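PDB 7C6O: cobalamin biosynthesis protein CobN from Mycobacterium tuberculosis, which is the large, catalytic subunit of cobaltochelatase, the enzyme that inserts cobalt into the corrin ring during cobalamin biosynthesis. Local coordinates for residues P509-G514 with W563-T568. Residues are numbered along the deposited sequence; the frame is centred on the assembly and turned at random.
Sequences PPRGFG and WLPGKT
Arg511 reaches across to Leu564 and Pro565 with the outer half of its side chain. Its CG lies anti to the backbone N (chi1 177°), and the chain bends at chi2 (78°). It then runs straight through chi3, and a second turn at chi4 (79°) sets the guanidinium plane across the line of the chain. There, Arg511 CD rests 3.9 Å from Leu564 CD2. This same methyl lies over one face of the guanidinium, 4.0 Å from Arg511 NE. Phe513 CE2 lies over the centre of the opposite face, 3.9 Å above the plane. The group is thus held between a ring carbon and a methyl. Pro565 meets it obliquely. Its CD comes within 3.3 Å of Arg511 NH2, to be read with caution because Arg511 is modelled in two conformers. Arg511 NH1 is hydrogen-bonded to Leu526 O. Leu564 also packs on Tyr532 of helix 530-539, and Leu564 O accepts a hydrogen bond from Arg604 NH1. The contact joins the loops that follow strands 503-507 and 551-555 of one mixed sheet. It is van der Waals packing, with no hydrogen bond or salt bridge across it. This suggests that Arg511 is placed by its flanking groups and the Leu526 carbonyl, not by a polar link to 563-568.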
ATOM      1  N   PRO A 509      12.417   0.275  18.177  1.00 18.98           N
ATOM      2  CA  PRO A 509      12.042   0.891  19.445  1.00 21.25           C
ATOM      3  C   PRO A 509      10.537   0.999  19.561  1.00 20.14           C
ATOM      4  O   PRO A 509       9.820   1.060  18.544  1.00 22.08           O
ATOM      5  CB  PRO A 509      12.702   2.275  19.377  1.00 21.84           C
ATOM      6  CG  PRO A 509      13.734   2.171  18.317  1.00 26.31           C
ATOM      7  CD  PRO A 509      13.227   1.171  17.339  1.00 20.69           C
ATOM      8  N   PRO A 510      10.009   1.027  20.781  1.00 22.68           N
ATOM      9  CA  PRO A 510       8.555   1.053  20.949  1.00 23.44           C
ATOM     10  C   PRO A 510       7.956   2.381  20.513  1.00 24.32           C
ATOM     11  O   PRO A 510       8.566   3.447  20.644  1.00 22.77           O
ATOM     12  CB  PRO A 510       8.367   0.824  22.453  1.00 23.25           C
ATOM     13  CG  PRO A 510       9.627   1.308  23.061  1.00 25.35           C
ATOM     14  CD  PRO A 510      10.717   1.010  22.072  1.00 24.94           C
ATOM     15  N   ARG A 511       6.734   2.293  19.984  1.00 24.17           N
ATOM     16  CA  ARG A 511       6.024   3.475  19.510  0.59 24.79           C
ATOM     17  C   ARG A 511       5.771   4.467  20.641  1.00 23.71           C
ATOM     18  O   ARG A 511       5.835   5.685  20.437  1.00 27.29           O
ATOM     19  CB  ARG A 511       4.713   3.037  18.857  0.59 25.57           C
ATOM     20  CG  ARG A 511       3.829   4.155  18.372  0.59 25.07           C
ATOM     21  CD  ARG A 511       4.311   4.742  17.060  0.59 23.20           C
ATOM     22  NE  ARG A 511       3.356   5.733  16.582  0.59 22.09           N
ATOM     23  CZ  ARG A 511       3.285   6.975  17.045  0.59 20.58           C
ATOM     24  NH1 ARG A 511       4.123   7.380  17.992  0.59 17.27           N
ATOM     25  NH2 ARG A 511       2.376   7.812  16.566  0.59 20.75           N
ATOM     26  N   GLY A 512       5.476   3.966  21.837  1.00 17.83           N
ATOM     27  CA  GLY A 512       5.297   4.809  23.007  1.00 22.00           C
ATOM     28  C   GLY A 512       3.929   4.756  23.659  1.00 22.15           C
ATOM     29  O   GLY A 512       3.751   5.376  24.718  1.00 21.32           O
ATOM     30  N   PHE A 513       2.946   4.051  23.092  1.00 20.91           N
ATOM     31  CA  PHE A 513       1.616   4.034  23.693  1.00 20.45           C
ATOM     32  C   PHE A 513       1.554   3.184  24.955  1.00 27.00           C
ATOM     33  O   PHE A 513       0.665   3.398  25.787  1.00 28.88           O
ATOM     34  CB  PHE A 513       0.580   3.546  22.681  1.00 21.06           C
ATOM     35  CG  PHE A 513       0.284   4.541  21.600  1.00 20.96           C
ATOM     36  CD1 PHE A 513      -0.493   5.657  21.866  1.00 20.47           C
ATOM     37  CD2 PHE A 513       0.784   4.365  20.321  1.00 20.75           C
ATOM     38  CE1 PHE A 513      -0.766   6.581  20.875  1.00 18.21           C
ATOM     39  CE2 PHE A 513       0.516   5.285  19.326  1.00 20.32           C
ATOM     40  CZ  PHE A 513      -0.260   6.396  19.603  1.00 18.74           C
ATOM     41  N   GLY A 514       2.469   2.227  25.120  1.00 29.04           N
ATOM     42  CA  GLY A 514       2.536   1.500  26.376  1.00 34.90           C
ATOM     43  C   GLY A 514       3.019   2.362  27.523  1.00 42.64           C
ATOM     44  O   GLY A 514       2.632   2.142  28.676  1.00 44.81           O
ATOM     45  N   TRP A 563       5.038   4.376   9.609  1.00 13.64           N
ATOM     46  CA  TRP A 563       3.703   4.737  10.067  1.00 13.07           C
ATOM     47  C   TRP A 563       3.728   5.839  11.118  1.00 14.07           C
ATOM     48  O   TRP A 563       2.691   6.121  11.728  1.00 14.06           O
ATOM     49  CB  TRP A 563       2.980   3.499  10.605  1.00 12.61           C
ATOM     50  CG  TRP A 563       2.817   2.444   9.557  1.00 15.79           C
ATOM     51  CD1 TRP A 563       3.646   1.385   9.322  1.00 16.70           C
ATOM     52  CD2 TRP A 563       1.775   2.365   8.578  1.00 16.05           C
ATOM     53  NE1 TRP A 563       3.176   0.644   8.261  1.00 15.35           N
ATOM     54  CE2 TRP A 563       2.029   1.226   7.788  1.00 14.33           C
ATOM     55  CE3 TRP A 563       0.649   3.145   8.293  1.00 17.14           C
ATOM     56  CZ2 TRP A 563       1.199   0.846   6.734  1.00 15.22           C
ATOM     57  CZ3 TRP A 563      -0.176   2.765   7.247  1.00 20.19           C
ATOM     58  CH2 TRP A 563       0.105   1.625   6.480  1.00 19.16           C
ATOM     59  N   LEU A 564       4.881   6.468  11.341  1.00 12.55           N
ATOM     60  CA  LEU A 564       4.975   7.565  12.286  1.00 12.64           C
ATOM     61  C   LEU A 564       4.227   8.787  11.754  1.00 15.89           C
ATOM     62  O   LEU A 564       4.047   8.940  10.543  1.00 15.17           O
ATOM     63  CB  LEU A 564       6.437   7.919  12.547  1.00 16.55           C
ATOM     64  CG  LEU A 564       7.295   6.889  13.285  1.00 16.32           C
ATOM     65  CD1 LEU A 564       8.721   7.398  13.412  1.00 18.35           C
ATOM     66  CD2 LEU A 564       6.708   6.573  14.653  1.00 17.55           C
ATOM     67  N   PRO A 565       3.773   9.669  12.648  1.00 17.80           N
ATOM     68  CA  PRO A 565       3.052  10.862  12.194  1.00 15.17           C
ATOM     69  C   PRO A 565       3.903  11.725  11.275  1.00 14.44           C
ATOM     70  O   PRO A 565       5.122  11.839  11.434  1.00 13.64           O
ATOM     71  CB  PRO A 565       2.715  11.595  13.499  1.00 16.41           C
ATOM     72  CG  PRO A 565       2.690  10.519  14.529  1.00 18.57           C
ATOM     73  CD  PRO A 565       3.762   9.544  14.116  1.00 17.81           C
ATOM     74  N   GLY A 566       3.235  12.330  10.306  1.00 12.39           N
ATOM     75  CA  GLY A 566       3.895  13.144   9.308  1.00 15.35           C
ATOM     76  C   GLY A 566       2.977  13.304   8.111  1.00 13.06           C
ATOM     77  O   GLY A 566       1.805  12.930   8.152  1.00 15.61           O
ATOM     78  N   LYS A 567       3.539  13.861   7.042  1.00 14.10           N
ATOM     79  CA  LYS A 567       2.759  14.030   5.826  1.00 15.68           C
ATOM     80  C   LYS A 567       2.418  12.673   5.209  1.00 14.08           C
ATOM     81  O   LYS A 567       3.078  11.658   5.458  1.00 14.96           O
ATOM     82  CB  LYS A 567       3.513  14.893   4.813  1.00 17.03           C
ATOM     83  CG  LYS A 567       3.851  16.284   5.330  1.00 14.60           C
ATOM     84  CD  LYS A 567       4.414  17.171   4.230  1.00 16.07           C
ATOM     85  CE  LYS A 567       4.970  18.465   4.804  1.00 18.13           C
ATOM     86  NZ  LYS A 567       3.977  19.183   5.656  1.00 19.23           N
ATOM     87  N   THR A 568       1.355  12.672   4.397  1.00 15.50           N
ATOM     88  CA  THR A 568       0.937  11.470   3.679  1.00 14.79           C
ATOM     89  C   THR A 568       2.092  10.875   2.882  1.00 15.57           C
ATOM     90  O   THR A 568       2.372   9.671   2.961  1.00 12.95           O
ATOM     91  CB  THR A 568      -0.224  11.810   2.746  1.00 18.34           C
ATOM     92  OG1 THR A 568       0.174  12.878   1.875  1.00 22.45           O
ATOM     93  CG2 THR A 568      -1.444  12.250   3.542  1.00 17.60           C
TER